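Local structure of sortase B (Streptococcus pyogenes, 3PSQ) at residues 29-39 and 50-60. The protein is a class B sortase involved in pilus assembly, a probable cysteine transpeptidase of the streptococcal surface that also binds zinc ions. Residues are numbered along the deposited sequence; the frame is centred on the assembly and turned at random.
With ZN (zinc ion), chain P.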
# COMPACT_ATOMS: atom_id res chain seq x y z
N LEU A 29 16.02 8.76 -8.96
CA LEU A 29 15.36 7.49 -9.25
C LEU A 29 14.45 7.60 -10.43
O LEU A 29 14.44 6.74 -11.31
CB LEU A 29 14.60 6.94 -8.04
CG LEU A 29 15.57 6.50 -6.96
CD1 LEU A 29 14.90 6.04 -5.71
CD2 LEU A 29 16.49 5.43 -7.54
N LEU A 30 13.68 8.69 -10.47
CA LEU A 30 12.73 8.91 -11.54
C LEU A 30 13.44 8.95 -12.87
O LEU A 30 12.92 8.48 -13.88
CB LEU A 30 11.99 10.22 -11.32
CG LEU A 30 10.84 10.14 -10.31
CD1 LEU A 30 10.36 11.53 -9.85
CD2 LEU A 30 9.72 9.32 -10.90
N ALA A 31 14.65 9.51 -12.84
CA ALA A 31 15.47 9.70 -14.03
C ALA A 31 16.11 8.39 -14.51
O ALA A 31 16.49 8.25 -15.67
CB ALA A 31 16.56 10.71 -13.71
N ILE A 32 16.22 7.45 -13.58
CA ILE A 32 16.99 6.20 -13.75
C ILE A 32 16.08 5.05 -14.19
O ILE A 32 16.50 4.18 -14.95
CB ILE A 32 17.74 5.90 -12.40
CG1 ILE A 32 18.97 6.79 -12.31
CG2 ILE A 32 18.15 4.46 -12.23
CD1 ILE A 32 19.61 6.94 -13.67
N ASN A 33 14.84 5.05 -13.73
CA ASN A 33 13.93 3.95 -13.98
C ASN A 33 12.54 4.54 -14.13
O ASN A 33 11.90 4.94 -13.14
CB ASN A 33 14.04 2.95 -12.81
CG ASN A 33 13.07 1.76 -12.92
OD1 ASN A 33 12.44 1.53 -13.95
ND2 ASN A 33 12.94 1.02 -11.84
N SER A 34 12.04 4.55 -15.36
CA SER A 34 10.69 5.05 -15.63
C SER A 34 9.57 4.29 -14.89
O SER A 34 8.43 4.79 -14.82
CB SER A 34 10.43 5.08 -17.13
OG SER A 34 10.41 3.75 -17.65
N ASP A 35 9.88 3.10 -14.34
CA ASP A 35 8.92 2.42 -13.43
C ASP A 35 8.70 3.17 -12.10
O ASP A 35 7.67 2.99 -11.45
CB ASP A 35 9.40 1.01 -13.09
CG ASP A 35 9.20 0.01 -14.23
OD1 ASP A 35 8.79 0.40 -15.33
OD2 ASP A 35 9.47 -1.19 -14.00
N VAL A 36 9.68 3.95 -11.66
CA VAL A 36 9.56 4.76 -10.43
C VAL A 36 8.42 5.79 -10.61
O VAL A 36 8.39 6.51 -11.60
CB VAL A 36 10.90 5.44 -10.03
CG1 VAL A 36 10.71 6.35 -8.81
CG2 VAL A 36 12.02 4.36 -9.74
N MET A 37 7.46 5.84 -9.68
CA MET A 37 6.29 6.71 -9.93
C MET A 37 5.69 7.39 -8.69
O MET A 37 4.74 8.14 -8.81
CB MET A 37 5.17 5.97 -10.73
CG MET A 37 4.91 4.56 -10.30
SD MET A 37 4.30 4.34 -8.62
CE MET A 37 2.77 5.34 -8.64
N ALA A 38 6.21 7.11 -7.52
CA ALA A 38 5.72 7.79 -6.32
C ALA A 38 6.69 7.68 -5.14
O ALA A 38 7.62 6.89 -5.16
CB ALA A 38 4.35 7.27 -5.91
N TRP A 39 6.45 8.47 -4.09
CA TRP A 39 7.17 8.34 -2.84
C TRP A 39 6.14 8.14 -1.78
O TRP A 39 5.10 8.81 -1.77
CB TRP A 39 8.01 9.60 -2.55
CG TRP A 39 9.04 9.38 -1.45
CD1 TRP A 39 8.82 9.41 -0.10
CD2 TRP A 39 10.43 9.08 -1.62
NE1 TRP A 39 10.00 9.14 0.58
CE2 TRP A 39 10.99 8.95 -0.34
CE3 TRP A 39 11.26 8.92 -2.74
CZ2 TRP A 39 12.34 8.65 -0.15
CZ3 TRP A 39 12.58 8.61 -2.56
CH2 TRP A 39 13.11 8.48 -1.27
N PRO A 50 10.78 5.35 -2.16
CA PRO A 50 10.32 5.45 -3.53
C PRO A 50 9.49 4.20 -3.88
O PRO A 50 9.72 3.12 -3.31
CB PRO A 50 11.62 5.49 -4.34
CG PRO A 50 12.64 4.66 -3.44
CD PRO A 50 12.22 4.99 -2.05
N ILE A 51 8.51 4.36 -4.78
CA ILE A 51 7.56 3.28 -5.16
C ILE A 51 7.67 3.08 -6.65
O ILE A 51 7.73 4.04 -7.40
CB ILE A 51 6.08 3.63 -4.83
CG1 ILE A 51 5.90 3.95 -3.32
CG2 ILE A 51 5.13 2.52 -5.26
CD1 ILE A 51 6.23 2.80 -2.31
N VAL A 52 7.70 1.83 -7.08
CA VAL A 52 7.68 1.53 -8.49
C VAL A 52 6.36 0.92 -8.88
O VAL A 52 5.62 0.41 -8.03
CB VAL A 52 8.80 0.55 -8.92
CG1 VAL A 52 10.16 1.21 -8.82
CG2 VAL A 52 8.72 -0.75 -8.09
N GLN A 53 6.08 0.96 -10.19
CA GLN A 53 5.06 0.10 -10.73
C GLN A 53 5.66 -0.75 -11.83
O GLN A 53 6.27 -0.21 -12.77
CB GLN A 53 3.89 0.90 -11.31
CG GLN A 53 2.83 -0.01 -11.97
CD GLN A 53 1.70 0.80 -12.58
OE1 GLN A 53 1.91 1.50 -13.57
NE2 GLN A 53 0.51 0.71 -11.99
N GLY A 54 5.48 -2.07 -11.73
CA GLY A 54 5.97 -2.95 -12.79
C GLY A 54 4.95 -3.21 -13.87
O GLY A 54 3.78 -2.77 -13.75
N GLU A 55 5.35 -3.95 -14.91
CA GLU A 55 4.44 -4.34 -16.01
C GLU A 55 3.56 -5.49 -15.60
O GLU A 55 2.56 -5.79 -16.26
CB GLU A 55 5.21 -4.68 -17.28
CG GLU A 55 6.04 -3.48 -17.86
CD GLU A 55 7.37 -3.26 -17.12
OE1 GLU A 55 8.31 -4.03 -17.38
OE2 GLU A 55 7.49 -2.30 -16.31
N ASN A 56 3.93 -6.12 -14.47
CA ASN A 56 3.17 -7.17 -13.83
C ASN A 56 3.52 -7.13 -12.34
O ASN A 56 4.37 -6.34 -11.95
CB ASN A 56 3.52 -8.55 -14.43
CG ASN A 56 5.02 -8.90 -14.30
OD1 ASN A 56 5.51 -9.08 -13.21
ND2 ASN A 56 5.74 -8.96 -15.43
N ASN A 57 2.91 -8.00 -11.53
CA ASN A 57 3.12 -7.98 -10.10
C ASN A 57 4.19 -8.93 -9.58
O ASN A 57 4.31 -9.15 -8.38
CB ASN A 57 1.82 -8.22 -9.36
CG ASN A 57 0.83 -7.07 -9.50
OD1 ASN A 57 1.22 -5.92 -9.79
ND2 ASN A 57 -0.45 -7.36 -9.28
N LEU A 58 4.97 -9.51 -10.49
CA LEU A 58 6.06 -10.41 -10.07
C LEU A 58 7.43 -9.75 -10.32
O LEU A 58 8.39 -10.08 -9.65
CB LEU A 58 5.96 -11.77 -10.81
CG LEU A 58 4.66 -12.61 -10.62
CD1 LEU A 58 4.59 -13.83 -11.51
CD2 LEU A 58 4.49 -13.08 -9.24
N GLU A 59 7.48 -8.79 -11.25
CA GLU A 59 8.69 -8.11 -11.68
C GLU A 59 9.68 -7.63 -10.59
O GLU A 59 10.91 -7.70 -10.77
CB GLU A 59 8.34 -6.95 -12.64
CG GLU A 59 9.55 -6.03 -13.03
CD GLU A 59 9.11 -4.89 -13.92
OE1 GLU A 59 7.89 -4.70 -14.07
OE2 GLU A 59 9.97 -4.15 -14.46
N TYR A 60 9.13 -7.15 -9.48
CA TYR A 60 9.94 -6.58 -8.42
C TYR A 60 10.19 -7.51 -7.23
O TYR A 60 10.63 -7.06 -6.19
CB TYR A 60 9.40 -5.17 -7.96
CG TYR A 60 9.81 -4.13 -8.98
CD1 TYR A 60 11.06 -3.56 -8.93
CD2 TYR A 60 9.00 -3.83 -10.08
CE1 TYR A 60 11.48 -2.69 -9.92
CE2 TYR A 60 9.40 -2.93 -11.06
CZ TYR A 60 10.65 -2.37 -10.97
OH TYR A 60 11.10 -1.48 -11.92
ZN ZN P . 9.38 -2.58 -15.46
O HOH W 1 10.99 -1.97 -16.56
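With CG beside its backbone N (chi1 -75°), Asp35 sends its carboxylate to a zinc ion, which is reached from the other segment by Glu59, whose CG is anti to the backbone N (chi1 173°) and whose chain runs out extended, and by Glu55 on a bent chain. Asp35 OD2 lies 2.0 Å from the zinc; Glu55 OE2, Glu59 OE2 and a water bind beside it. Carboxylates suit this place because the cation probably offsets much of the charge of three acids brought so close together, and Lys63, hydrogen-bonded to Glu59 OE2, probably helps.

Tyr60 is a second-shell residue that fixes Asp35 OD2. Its OH donates to the anti side of that oxygen at 2.7 Å, so that one atom serves both metal and phenol, while Asn33 ND2 gives Tyr60 OH, which lies in the plane of the amide, a nearly straight bond (176°). The same asparagine takes the backbone N of Asp35 on OD1, an Asx turn just after helix 22-32, and its ND2 also reaches Val65 O. Val52 CG2 sits over the centre of the Tyr60 ring.

Farther along, strands 36-39 and 50-53 pair antiparallel. Ile51 O accepts from Met37 N at 2.9 Å and, weakly, from Ala38 N, while Ile51 N donates to Ala38 O. Pro50, having no N-H to give, fits a non-hydrogen-bonded position opposite Trp39: its CD lies over the six-membered ring, 3.9 Å from the centroid, in a CH-pi contact. Leu29 CD1 of the helix meets Pro50 CG at 3.5 Å. Val36 CG2 packs on Val52 CG1, both beta-branched residues well suited to a strand.

Met37 and Ala38, both facing Ile51, form a classic beta bulge in the hairpin of strands 36-41 and 48-53, part of the sortase beta fold, with a four-ligand zinc site beyond the strand ends.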